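Local coordinates for Apc35852 (Geobacillus stearothermophilus, PDB 1U9C), which is of unknown function but belongs to the DJ-1/PfpI family, whose members include chaperone- and cysteine protease-like proteins related to the Parkinson's disease protein DJ-1, at residues Ser175-Arg178 with Asn183-Arg186; Ser133-Ala138 with Pro145-Lys150; Asn199-Gln204 with Arg210-Lys215; Gly97-Met102 with Arg161-Asp166. One frame throughout, in Å; residues are numbered along the deposited sequence.

The four contacts illustrate how one DJ-1/PfpI-type fold ties its loops, helices and sheet together; its one cysteine, at position 129, is oxidised to 3-sulfinoalanine. Interaction 4 touches that site: Gly98 N donates to its OD2. Interaction 2 is nested in the chain loop that interaction 4 closes, with centres about 19 Å apart, and meets it where Ser133 OG lies 3.3 Å from Thr101 OG1. Interactions 1 and 2, about 10 Å apart between centres, lie on the same side of the chain's centre, joined by Asn183 N to Lys150 O at 2.9 Å. Interaction 3, on the main sheet, touches interaction 2 through Leu200 and interaction 1 through Gln204.

Interaction 1: residues Ser175-Arg178 with Asn183-Arg186; sequences STLR and NFVR
Phe184 meets Arg178 NH1 with its CB and the CG-CD2 side of its ring, the two side chains crossing at about a right angle. The closest pair is Arg178 NH1 and Phe184 CB, 3.9 Å apart, and the two flat groups are inclined by 63°, so this is an oblique contact and not a stack. Leu177, one residue earlier on helix 173-179, meets the ring at its edge, with Leu177 CD1 4.3 Å from Phe184 CE1. The phenyl group reaches both because its CG stands anti to the backbone N (chi1 -167°), while the arginine leaves the helix extended and bends at chi3.

Near the backbone of Phe184 a water bridges the segments: it accepts from Arg178 NE at 3.1 Å and from Phe184 N at 2.9 Å. Arg178 NH1 also forms a salt bridge with Glu174, one turn back on the same helix. Strand 183-184 itself pairs in parallel with strand 151-152, and Phe184 packs on Val152. The contact thus fastens a helix to the short strand that follows it by mixed chemistry: a buried leucine supplies the apolar part, whereas the exposed arginine offers its charge to Glu174 and its NE to water.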
loop_
_atom_site.group_PDB
_atom_site.type_symbol
_atom_site.label_atom_id
_atom_site.label_comp_id
_atom_site.label_asym_id
_atom_site.label_seq_id
_atom_site.Cartn_x
_atom_site.Cartn_y
_atom_site.Cartn_z
ATOM N N SER A 175 -14.358 -7.276 -0.049
ATOM C CA SER A 175 -15.493 -7.604 -0.892
ATOM C C SER A 175 -15.245 -7.207 -2.328
ATOM O O SER A 175 -15.557 -7.940 -3.269
ATOM C CB SER A 175 -16.720 -6.843 -0.388
ATOM O OG SER A 175 -17.163 -7.445 0.813
ATOM N N THR A 176 -14.679 -6.015 -2.483
ATOM C CA THR A 176 -14.467 -5.479 -3.807
ATOM C C THR A 176 -13.341 -6.214 -4.543
ATOM O O THR A 176 -13.420 -6.487 -5.751
ATOM C CB THR A 176 -14.345 -3.930 -3.732
ATOM O OG1 THR A 176 -15.566 -3.411 -3.182
ATOM C CG2 THR A 176 -14.322 -3.292 -5.106
ATOM N N LEU A 177 -12.262 -6.532 -3.819
ATOM C CA LEU A 177 -11.198 -7.320 -4.421
ATOM C C LEU A 177 -11.691 -8.680 -4.897
ATOM O O LEU A 177 -11.349 -9.135 -5.986
ATOM C CB LEU A 177 -10.057 -7.537 -3.429
ATOM C CG LEU A 177 -9.218 -6.328 -3.100
ATOM C CD1 LEU A 177 -8.403 -6.613 -1.860
ATOM C CD2 LEU A 177 -8.378 -5.895 -4.285
ATOM N N ARG A 178 -12.512 -9.339 -4.093
ATOM C CA ARG A 178 -13.123 -10.591 -4.550
ATOM C C ARG A 178 -14.046 -10.406 -5.766
ATOM O O ARG A 178 -13.994 -11.167 -6.719
ATOM C CB ARG A 178 -13.848 -11.289 -3.411
ATOM C CG ARG A 178 -14.525 -12.542 -3.841
ATOM C CD ARG A 178 -15.337 -13.221 -2.752
ATOM N NE ARG A 178 -14.544 -13.384 -1.534
ATOM C CZ ARG A 178 -14.613 -12.607 -0.463
ATOM N NH1 ARG A 178 -13.842 -12.874 0.567
ATOM N NH2 ARG A 178 -15.455 -11.567 -0.405
ATOM N N ASN A 183 -8.712 -14.124 -5.499
ATOM C CA ASN A 183 -8.890 -15.223 -4.551
ATOM C C ASN A 183 -8.376 -14.735 -3.225
ATOM O O ASN A 183 -7.159 -14.668 -3.007
ATOM C CB ASN A 183 -8.126 -16.465 -5.008
ATOM C CG ASN A 183 -8.684 -17.012 -6.275
ATOM O OD1 ASN A 183 -9.898 -17.115 -6.427
ATOM N ND2 ASN A 183 -7.809 -17.348 -7.217
ATOM N N PHE A 184 -9.300 -14.359 -2.361
ATOM C CA PHE A 184 -8.981 -13.673 -1.134
ATOM C C PHE A 184 -8.654 -14.683 -0.057
ATOM O O PHE A 184 -9.289 -15.742 0.045
ATOM C CB PHE A 184 -10.154 -12.791 -0.697
ATOM C CG PHE A 184 -9.802 -11.820 0.388
ATOM C CD1 PHE A 184 -9.287 -10.566 0.089
ATOM C CD2 PHE A 184 -9.898 -12.193 1.710
ATOM C CE1 PHE A 184 -8.940 -9.680 1.109
ATOM C CE2 PHE A 184 -9.534 -11.331 2.713
ATOM C CZ PHE A 184 -9.057 -10.070 2.414
ATOM N N VAL A 185 -7.671 -14.332 0.755
ATOM C CA VAL A 185 -7.250 -15.156 1.859
ATOM C C VAL A 185 -6.823 -14.228 2.995
ATOM O O VAL A 185 -6.494 -13.038 2.786
ATOM C CB VAL A 185 -6.134 -16.116 1.402
ATOM C CG1 VAL A 185 -4.844 -15.368 1.160
ATOM C CG2 VAL A 185 -5.983 -17.294 2.364
ATOM N N ARG A 186 -6.888 -14.751 4.210
ATOM C CA ARG A 186 -6.578 -13.969 5.376
ATOM C C ARG A 186 -6.183 -14.832 6.543
ATOM O O ARG A 186 -6.258 -16.058 6.473
ATOM C CB ARG A 186 -7.795 -13.111 5.735
ATOM C CG ARG A 186 -9.101 -13.897 5.594
ATOM C CD ARG A 186 -10.176 -13.381 6.426
ATOM N NE ARG A 186 -9.786 -13.269 7.824
ATOM C CZ ARG A 186 -10.556 -12.710 8.749
ATOM N NH1 ARG A 186 -11.745 -12.212 8.425
ATOM N NH2 ARG A 186 -10.122 -12.628 10.001
HETATM O O HOH W 1 -12.125 -14.985 -2.696
#

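Interaction 2: residues Ser133-Ala138 with Pro145-Lys150; sequences SGLVNA and PIVKGK
Two tight turns face each other here, a type I turn from Leu135 to Ala138 and another from Pro145 to Lys148, and a single direct backbone hydrogen bond joins them, Ile146 N to Ala138 O at 3.2 Å. It is nearly straight at the hydrogen (170°), although the donor is tilted 31° from the carbonyl plane. Both turns belong to the long connection between strands 124-127 and 151-152 of this DJ-1/PfpI-type alpha/beta fold, and a type II turn, Val147 to Lys150, with Gly149 at positive phi, leads on to the second strand.

The side chains pack together to one side of that bond. Ile146 serves two partners by dividing its branches: CD1 reaches Ala138 CB at 3.6 Å, whereas CG2 meets Leu135 CD2 at 4.0 Å. With CG1 beside the backbone N and CG2 anti to it (chi1 -67°), the two arms are directed at different partners. Leu135 crosses Ile146 at about a right angle and presents its own CB to Val147 CG1, also at 4.0 Å. Helix 109-120 covers Ala138 and Ile146 through Leu115, and Leu135 packs against Leu200 of the main sheet, so the turns pack on both a helix and the main sheet, while Val136 meets helix 173-179.

A water completes the join at backbone level: it accepts from Val147 N at 3.0 Å and lies within donating distance of two carbonyls, Leu135 O at 2.7 Å and Ala138 O at 3.1 Å.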
loop_
_atom_site.group_PDB
_atom_site.type_symbol
_atom_site.label_atom_id
_atom_site.label_comp_id
_atom_site.label_asym_id
_atom_site.label_seq_id
_atom_site.Cartn_x
_atom_site.Cartn_y
_atom_site.Cartn_z
ATOM N N SER A 133 -6.477 -0.921 -1.861
ATOM C CA SER A 133 -7.452 -0.020 -2.516
ATOM C C SER A 133 -6.945 0.543 -3.847
ATOM O O SER A 133 -7.714 0.787 -4.769
ATOM C CB SER A 133 -7.898 1.107 -1.567
ATOM O OG SER A 133 -6.837 1.917 -1.205
ATOM N N GLY A 134 -5.625 0.741 -3.952
ATOM C CA GLY A 134 -5.027 1.259 -5.187
ATOM C C GLY A 134 -5.212 0.274 -6.331
ATOM O O GLY A 134 -5.191 0.670 -7.477
ATOM N N LEU A 135 -5.425 -1.000 -6.001
ATOM C CA LEU A 135 -5.566 -2.049 -7.030
ATOM C C LEU A 135 -6.998 -2.249 -7.525
ATOM O O LEU A 135 -7.211 -2.965 -8.526
ATOM C CB LEU A 135 -5.088 -3.371 -6.466
ATOM C CG LEU A 135 -3.587 -3.482 -6.283
ATOM C CD1 LEU A 135 -3.234 -4.570 -5.268
ATOM C CD2 LEU A 135 -2.957 -3.786 -7.679
ATOM N N VAL A 136 -7.996 -1.674 -6.850
ATOM C CA VAL A 136 -9.384 -2.106 -7.097
ATOM C C VAL A 136 -9.820 -1.857 -8.547
ATOM O O VAL A 136 -10.545 -2.688 -9.129
ATOM C CB VAL A 136 -10.342 -1.463 -6.046
ATOM C CG1 VAL A 136 -11.777 -1.441 -6.508
ATOM C CG2 VAL A 136 -10.177 -2.243 -4.736
ATOM N N ASN A 137 -9.391 -0.736 -9.129
ATOM C CA ASN A 137 -9.741 -0.333 -10.492
ATOM C C ASN A 137 -8.509 -0.216 -11.413
ATOM O O ASN A 137 -8.583 0.439 -12.460
ATOM C CB ASN A 137 -10.484 0.991 -10.453
ATOM C CG ASN A 137 -11.720 0.934 -9.570
ATOM O OD1 ASN A 137 -12.542 0.028 -9.710
ATOM N ND2 ASN A 137 -11.921 1.950 -8.726
ATOM N N ALA A 138 -7.435 -0.924 -11.059
ATOM C CA ALA A 138 -6.197 -0.983 -11.849
ATOM C C ALA A 138 -6.204 -2.245 -12.730
ATOM O O ALA A 138 -6.731 -3.287 -12.327
ATOM C CB ALA A 138 -4.979 -1.004 -10.973
ATOM N N PRO A 145 -8.437 -6.946 -14.779
ATOM C CA PRO A 145 -7.997 -6.480 -13.462
ATOM C C PRO A 145 -6.686 -7.125 -13.047
ATOM O O PRO A 145 -6.497 -8.349 -13.213
ATOM C CB PRO A 145 -9.111 -6.940 -12.528
ATOM C CG PRO A 145 -10.280 -6.912 -13.350
ATOM C CD PRO A 145 -9.789 -7.520 -14.692
ATOM N N ILE A 146 -5.769 -6.313 -12.528
ATOM C CA ILE A 146 -4.496 -6.838 -12.043
ATOM C C ILE A 146 -4.678 -7.971 -11.016
ATOM O O ILE A 146 -3.908 -8.935 -11.041
ATOM C CB ILE A 146 -3.599 -5.708 -11.478
ATOM C CG1 ILE A 146 -3.157 -4.755 -12.610
ATOM C CG2 ILE A 146 -2.421 -6.313 -10.750
ATOM C CD1 ILE A 146 -2.633 -3.438 -12.171
ATOM N N VAL A 147 -5.684 -7.870 -10.141
ATOM C CA VAL A 147 -5.920 -8.912 -9.121
ATOM C C VAL A 147 -6.704 -10.149 -9.569
ATOM O O VAL A 147 -6.919 -11.062 -8.772
ATOM C CB VAL A 147 -6.608 -8.351 -7.863
ATOM C CG1 VAL A 147 -5.789 -7.222 -7.310
ATOM C CG2 VAL A 147 -8.027 -7.859 -8.145
ATOM N N LYS A 148 -7.190 -10.155 -10.803
ATOM C CA LYS A 148 -7.970 -11.284 -11.278
ATOM C C LYS A 148 -7.192 -12.588 -11.255
ATOM O O LYS A 148 -6.131 -12.692 -11.861
ATOM C CB LYS A 148 -8.531 -11.007 -12.688
ATOM C CG LYS A 148 -9.218 -12.191 -13.345
ATOM C CD LYS A 148 -10.023 -11.791 -14.573
ATOM C CE LYS A 148 -10.673 -13.016 -15.253
ATOM N NZ LYS A 148 -11.790 -12.677 -16.192
ATOM N N GLY A 149 -7.731 -13.585 -10.545
ATOM C CA GLY A 149 -7.098 -14.907 -10.439
ATOM C C GLY A 149 -5.896 -14.971 -9.520
ATOM O O GLY A 149 -5.219 -15.995 -9.436
ATOM N N LYS A 150 -5.651 -13.881 -8.814
ATOM C CA LYS A 150 -4.489 -13.794 -7.929
ATOM C C LYS A 150 -4.880 -13.972 -6.464
ATOM O O LYS A 150 -5.963 -13.531 -6.060
ATOM C CB LYS A 150 -3.819 -12.428 -8.072
ATOM C CG LYS A 150 -3.269 -12.096 -9.454
ATOM C CD LYS A 150 -2.159 -13.037 -9.869
ATOM C CE LYS A 150 -0.854 -12.705 -9.156
ATOM N NZ LYS A 150 -0.119 -11.628 -9.869
HETATM O O HOH W 2 -7.161 -5.236 -9.909
#

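Interaction 3: residues Asn199-Gln204 with Arg210-Lys215; sequences NLITGQ and RSTAEK
Ile201 pushes both ends of its branched side chain against helix 209-221. Its CG2 lies 3.7 Å from Lys215 CB and 3.9 Å from Thr212 CG2, while CD1 rests over the helix backbone, 3.6 Å from Lys215 O. Thr212 fills the next position along: its OG1 comes within 3.3 Å of Gly203 CA, a close approach made possible by the lack of a side chain on the glycine. This part of the interface is pure packing, with no direct hydrogen bond between the segments.

Thr212 is held in turn by the residue just before its helix. OG1 sits beside the backbone N (chi1 -58°) and hydrogen-bonds to Ser208 O, which leaves CG2 directed at the isoleucine. Lys215 lends its CB and, more loosely, its CD to Ile201; the amino end leads away, and NZ bonds to Ser194 OG.

Strand 200-203 and the helix segment run almost antiparallel, at 168°, with axes 7.7 Å apart, so strand, short connection and helix form a beta-alpha unit of the alpha/beta fold, the helix running back along the strand. The strand lies between strands 124-127 and 194-197, and helix 28-40 packs against the helix through Ala213 and Glu214.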
loop_
_atom_site.group_PDB
_atom_site.type_symbol
_atom_site.label_atom_id
_atom_site.label_comp_id
_atom_site.label_asym_id
_atom_site.label_seq_id
_atom_site.Cartn_x
_atom_site.Cartn_y
_atom_site.Cartn_z
ATOM N N ASN A 199 4.441 -11.979 -8.483
ATOM C CA ASN A 199 4.838 -10.576 -8.368
ATOM C C ASN A 199 3.949 -9.693 -7.501
ATOM O O ASN A 199 4.264 -8.493 -7.343
ATOM C CB ASN A 199 4.900 -9.925 -9.734
ATOM C CG ASN A 199 5.886 -10.586 -10.660
ATOM O OD1 ASN A 199 6.890 -11.143 -10.218
ATOM N ND2 ASN A 199 5.599 -10.526 -11.938
ATOM N N LEU A 200 2.835 -10.203 -7.008
ATOM C CA LEU A 200 1.890 -9.420 -6.236
ATOM C C LEU A 200 1.947 -9.880 -4.792
ATOM O O LEU A 200 1.678 -11.058 -4.471
ATOM C CB LEU A 200 0.482 -9.646 -6.802
ATOM C CG LEU A 200 -0.647 -8.893 -6.184
ATOM C CD1 LEU A 200 -0.410 -7.414 -6.306
ATOM C CD2 LEU A 200 -1.974 -9.242 -6.883
ATOM N N ILE A 201 2.283 -8.941 -3.915
ATOM C CA ILE A 201 2.479 -9.240 -2.505
ATOM C C ILE A 201 1.554 -8.332 -1.683
ATOM O O ILE A 201 1.527 -7.128 -1.912
ATOM C CB ILE A 201 3.953 -8.939 -2.185
ATOM C CG1 ILE A 201 4.850 -9.957 -2.891
ATOM C CG2 ILE A 201 4.207 -8.974 -0.685
ATOM C CD1 ILE A 201 6.298 -9.608 -2.922
ATOM N N THR A 202 0.816 -8.881 -0.753
ATOM C CA THR A 202 -0.135 -8.125 0.034
ATOM C C THR A 202 -0.078 -8.547 1.462
ATOM O O THR A 202 0.228 -9.712 1.793
ATOM C CB THR A 202 -1.564 -8.267 -0.521
ATOM O OG1 THR A 202 -1.916 -9.627 -0.785
ATOM C CG2 THR A 202 -1.717 -7.542 -1.835
ATOM N N GLY A 203 -0.459 -7.620 2.340
ATOM C CA GLY A 203 -0.467 -7.825 3.792
ATOM C C GLY A 203 -1.802 -7.351 4.344
ATOM O O GLY A 203 -2.429 -6.447 3.812
ATOM N N GLN A 204 -2.242 -7.934 5.448
ATOM C CA GLN A 204 -3.609 -7.735 5.951
ATOM C C GLN A 204 -3.830 -6.506 6.824
ATOM O O GLN A 204 -4.879 -5.908 6.788
ATOM C CB GLN A 204 -4.006 -8.992 6.723
ATOM C CG GLN A 204 -5.478 -9.086 7.051
ATOM C CD GLN A 204 -5.819 -10.352 7.752
ATOM O OE1 GLN A 204 -5.318 -11.405 7.383
ATOM N NE2 GLN A 204 -6.591 -10.248 8.812
ATOM N N ARG A 210 5.961 -5.620 8.389
ATOM C CA ARG A 210 7.262 -6.166 8.255
ATOM C C ARG A 210 7.352 -7.366 7.306
ATOM O O ARG A 210 8.198 -7.415 6.410
ATOM C CB ARG A 210 7.878 -6.521 9.595
ATOM C CG ARG A 210 9.309 -6.898 9.484
ATOM C CD ARG A 210 10.007 -7.084 10.858
ATOM N NE ARG A 210 9.893 -5.826 11.595
ATOM C CZ ARG A 210 10.753 -4.804 11.549
ATOM N NH1 ARG A 210 11.902 -4.886 10.860
ATOM N NH2 ARG A 210 10.486 -3.718 12.264
ATOM N N SER A 211 6.416 -8.302 7.433
ATOM C CA SER A 211 6.447 -9.510 6.633
ATOM C C SER A 211 6.190 -9.202 5.180
ATOM O O SER A 211 6.780 -9.803 4.295
ATOM C CB SER A 211 5.474 -10.604 7.121
ATOM O OG SER A 211 4.116 -10.248 7.024
ATOM N N THR A 212 5.352 -8.203 4.934
ATOM C CA THR A 212 5.081 -7.771 3.563
ATOM C C THR A 212 6.356 -7.234 2.972
ATOM O O THR A 212 6.734 -7.594 1.835
ATOM C CB THR A 212 3.939 -6.705 3.527
ATOM O OG1 THR A 212 2.760 -7.269 4.125
ATOM C CG2 THR A 212 3.515 -6.398 2.092
ATOM N N ALA A 213 7.019 -6.353 3.687
ATOM C CA ALA A 213 8.288 -5.810 3.218
ATOM C C ALA A 213 9.333 -6.889 2.978
ATOM O O ALA A 213 10.085 -6.825 2.023
ATOM C CB ALA A 213 8.822 -4.759 4.171
ATOM N N GLU A 214 9.381 -7.903 3.838
ATOM C CA GLU A 214 10.373 -8.951 3.675
ATOM C C GLU A 214 10.096 -9.819 2.459
ATOM O O GLU A 214 11.022 -10.360 1.809
ATOM C CB GLU A 214 10.491 -9.785 4.963
ATOM C CG GLU A 214 11.011 -8.993 6.156
ATOM C CD GLU A 214 12.450 -8.503 6.019
ATOM O OE1 GLU A 214 13.156 -8.942 5.080
ATOM O OE2 GLU A 214 12.904 -7.691 6.873
ATOM N N LYS A 215 8.838 -9.981 2.093
ATOM C CA LYS A 215 8.520 -10.632 0.832
ATOM C C LYS A 215 9.015 -9.856 -0.385
ATOM O O LYS A 215 9.458 -10.442 -1.363
ATOM C CB LYS A 215 7.009 -10.949 0.689
ATOM C CG LYS A 215 6.521 -12.149 1.541
ATOM C CD LYS A 215 4.985 -12.310 1.555
ATOM C CE LYS A 215 4.543 -13.605 2.233
ATOM N NZ LYS A 215 4.786 -13.609 3.721
#

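Interaction 4: residues Gly97-Met102 with Arg161-Asp166; sequences GGHGTM and REVGLD
This is a CH-pi contact between parts distant in sequence, the segment after strand 92-95 and the C-terminal end of helix 157-163 with the residues that follow, and it sits beside the oxidised cysteine, the modified residue at position 129. Leu165 brings CD1 over one face of the His99 imidazole, 3.8 Å from the ring centroid and 20° off its normal. The methyl group is displaced toward the rim, so its nearest ring atom is CE1, with Leu165 CD1 3.6 Å from His99 CE1. Val163 adds a looser touch: its CG2 approaches the same CE1 at 4.2 Å, obliquely to the ring. Gly164, the first residue past the helix, has positive phi and carries the chain from one of these side chains to the other.

The ring has further company. His99 NE2 is hydrogen-bonded to Glu160 on helix 157-163, which would fix its rotation, and His130 meets the imidazole with the planes at about 45°. Next to His99, Gly98 O accepts from Thr101 OG1 at 2.8 Å, nearly along the C=O axis, and from Thr101 N at 3.1 Å.

A glycine-rich loop lending a backbone N-H, here that of Gly98, to an acidic group on the cysteine is consistent with the nucleophile-elbow site of the DJ-1/PfpI family, whose cysteine lies in the turn after an inner strand, here 124-127.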
loop_
_atom_site.group_PDB
_atom_site.type_symbol
_atom_site.label_atom_id
_atom_site.label_comp_id
_atom_site.label_asym_id
_atom_site.label_seq_id
_atom_site.Cartn_x
_atom_site.Cartn_y
_atom_site.Cartn_z
ATOM N N GLY A 97 -1.049 1.584 3.879
ATOM C CA GLY A 97 -2.480 1.856 4.123
ATOM C C GLY A 97 -2.823 3.049 4.973
ATOM O O GLY A 97 -2.191 4.108 4.901
ATOM N N GLY A 98 -3.829 2.851 5.809
ATOM C CA GLY A 98 -4.607 3.887 6.438
ATOM C C GLY A 98 -5.931 4.008 5.683
ATOM O O GLY A 98 -5.960 3.915 4.472
ATOM N N HIS A 99 -6.987 4.414 6.395
ATOM C CA HIS A 99 -8.280 4.610 5.727
ATOM C C HIS A 99 -8.273 5.719 4.700
ATOM O O HIS A 99 -9.112 5.661 3.826
ATOM C CB HIS A 99 -9.411 4.860 6.748
ATOM C CG HIS A 99 -9.950 3.627 7.412
ATOM N ND1 HIS A 99 -9.620 3.300 8.699
ATOM C CD2 HIS A 99 -10.834 2.688 6.992
ATOM C CE1 HIS A 99 -10.241 2.174 9.036
ATOM N NE2 HIS A 99 -11.014 1.801 8.032
ATOM N N GLY A 100 -7.321 6.661 4.773
ATOM C CA GLY A 100 -7.229 7.717 3.760
ATOM C C GLY A 100 -7.151 7.143 2.378
ATOM O O GLY A 100 -7.722 7.701 1.450
ATOM N N THR A 101 -6.451 6.018 2.197
ATOM C CA THR A 101 -6.301 5.442 0.895
ATOM C C THR A 101 -7.614 5.096 0.207
ATOM O O THR A 101 -7.693 5.098 -1.008
ATOM C CB THR A 101 -5.415 4.157 0.910
ATOM O OG1 THR A 101 -6.059 3.146 1.740
ATOM C CG2 THR A 101 -4.047 4.409 1.439
ATOM N N MET A 102 -8.631 4.711 0.977
ATOM C CA MET A 102 -9.908 4.318 0.415
ATOM C C MET A 102 -10.535 5.464 -0.329
ATOM O O MET A 102 -11.437 5.236 -1.171
ATOM C CB MET A 102 -10.851 3.840 1.529
ATOM C CG MET A 102 -10.341 2.545 2.219
ATOM S SD MET A 102 -10.559 1.115 1.127
ATOM C CE MET A 102 -12.358 0.828 1.223
ATOM N N ARG A 161 -15.735 -3.926 10.056
ATOM C CA ARG A 161 -16.936 -3.871 10.888
ATOM C C ARG A 161 -16.566 -3.665 12.353
ATOM O O ARG A 161 -17.255 -2.958 13.057
ATOM C CB ARG A 161 -17.763 -5.151 10.758
ATOM C CG ARG A 161 -18.472 -5.321 9.411
ATOM C CD ARG A 161 -19.463 -6.459 9.404
ATOM N NE ARG A 161 -18.854 -7.671 9.935
ATOM C CZ ARG A 161 -18.279 -8.636 9.218
ATOM N NH1 ARG A 161 -18.239 -8.590 7.885
ATOM N NH2 ARG A 161 -17.745 -9.676 9.854
ATOM N N GLU A 162 -15.486 -4.295 12.810
ATOM C CA GLU A 162 -15.066 -4.142 14.196
ATOM C C GLU A 162 -14.702 -2.712 14.516
ATOM O O GLU A 162 -15.119 -2.177 15.539
ATOM C CB GLU A 162 -13.916 -5.084 14.563
ATOM C CG GLU A 162 -13.277 -4.706 15.904
ATOM C CD GLU A 162 -12.649 -5.863 16.651
ATOM O OE1 GLU A 162 -11.535 -5.666 17.188
ATOM O OE2 GLU A 162 -13.252 -6.954 16.708
ATOM N N VAL A 163 -13.962 -2.065 13.621
ATOM C CA VAL A 163 -13.539 -0.684 13.874
ATOM C C VAL A 163 -14.738 0.263 13.766
ATOM O O VAL A 163 -14.704 1.359 14.316
ATOM C CB VAL A 163 -12.318 -0.221 12.989
ATOM C CG1 VAL A 163 -11.151 -1.175 13.130
ATOM C CG2 VAL A 163 -12.697 -0.065 11.535
ATOM N N GLY A 164 -15.792 -0.151 13.058
ATOM C CA GLY A 164 -17.014 0.633 12.927
ATOM C C GLY A 164 -17.113 1.568 11.714
ATOM O O GLY A 164 -18.119 2.294 11.591
ATOM N N LEU A 165 -16.154 1.492 10.787
ATOM C CA LEU A 165 -16.084 2.463 9.683
ATOM C C LEU A 165 -16.552 1.888 8.363
ATOM O O LEU A 165 -16.579 2.627 7.360
ATOM C CB LEU A 165 -14.655 2.946 9.510
ATOM C CG LEU A 165 -14.214 3.902 10.620
ATOM C CD1 LEU A 165 -12.739 4.248 10.488
ATOM C CD2 LEU A 165 -15.066 5.168 10.661
ATOM N N ASP A 166 -16.906 0.611 8.336
ATOM C CA ASP A 166 -17.563 0.035 7.160
ATOM C C ASP A 166 -18.694 0.905 6.578
ATOM O O ASP A 166 -18.753 1.058 5.349
ATOM C CB ASP A 166 -18.108 -1.385 7.443
ATOM C CG ASP A 166 -19.204 -1.422 8.478
ATOM O OD1 ASP A 166 -19.076 -0.777 9.540
ATOM O OD2 ASP A 166 -20.244 -2.108 8.306
#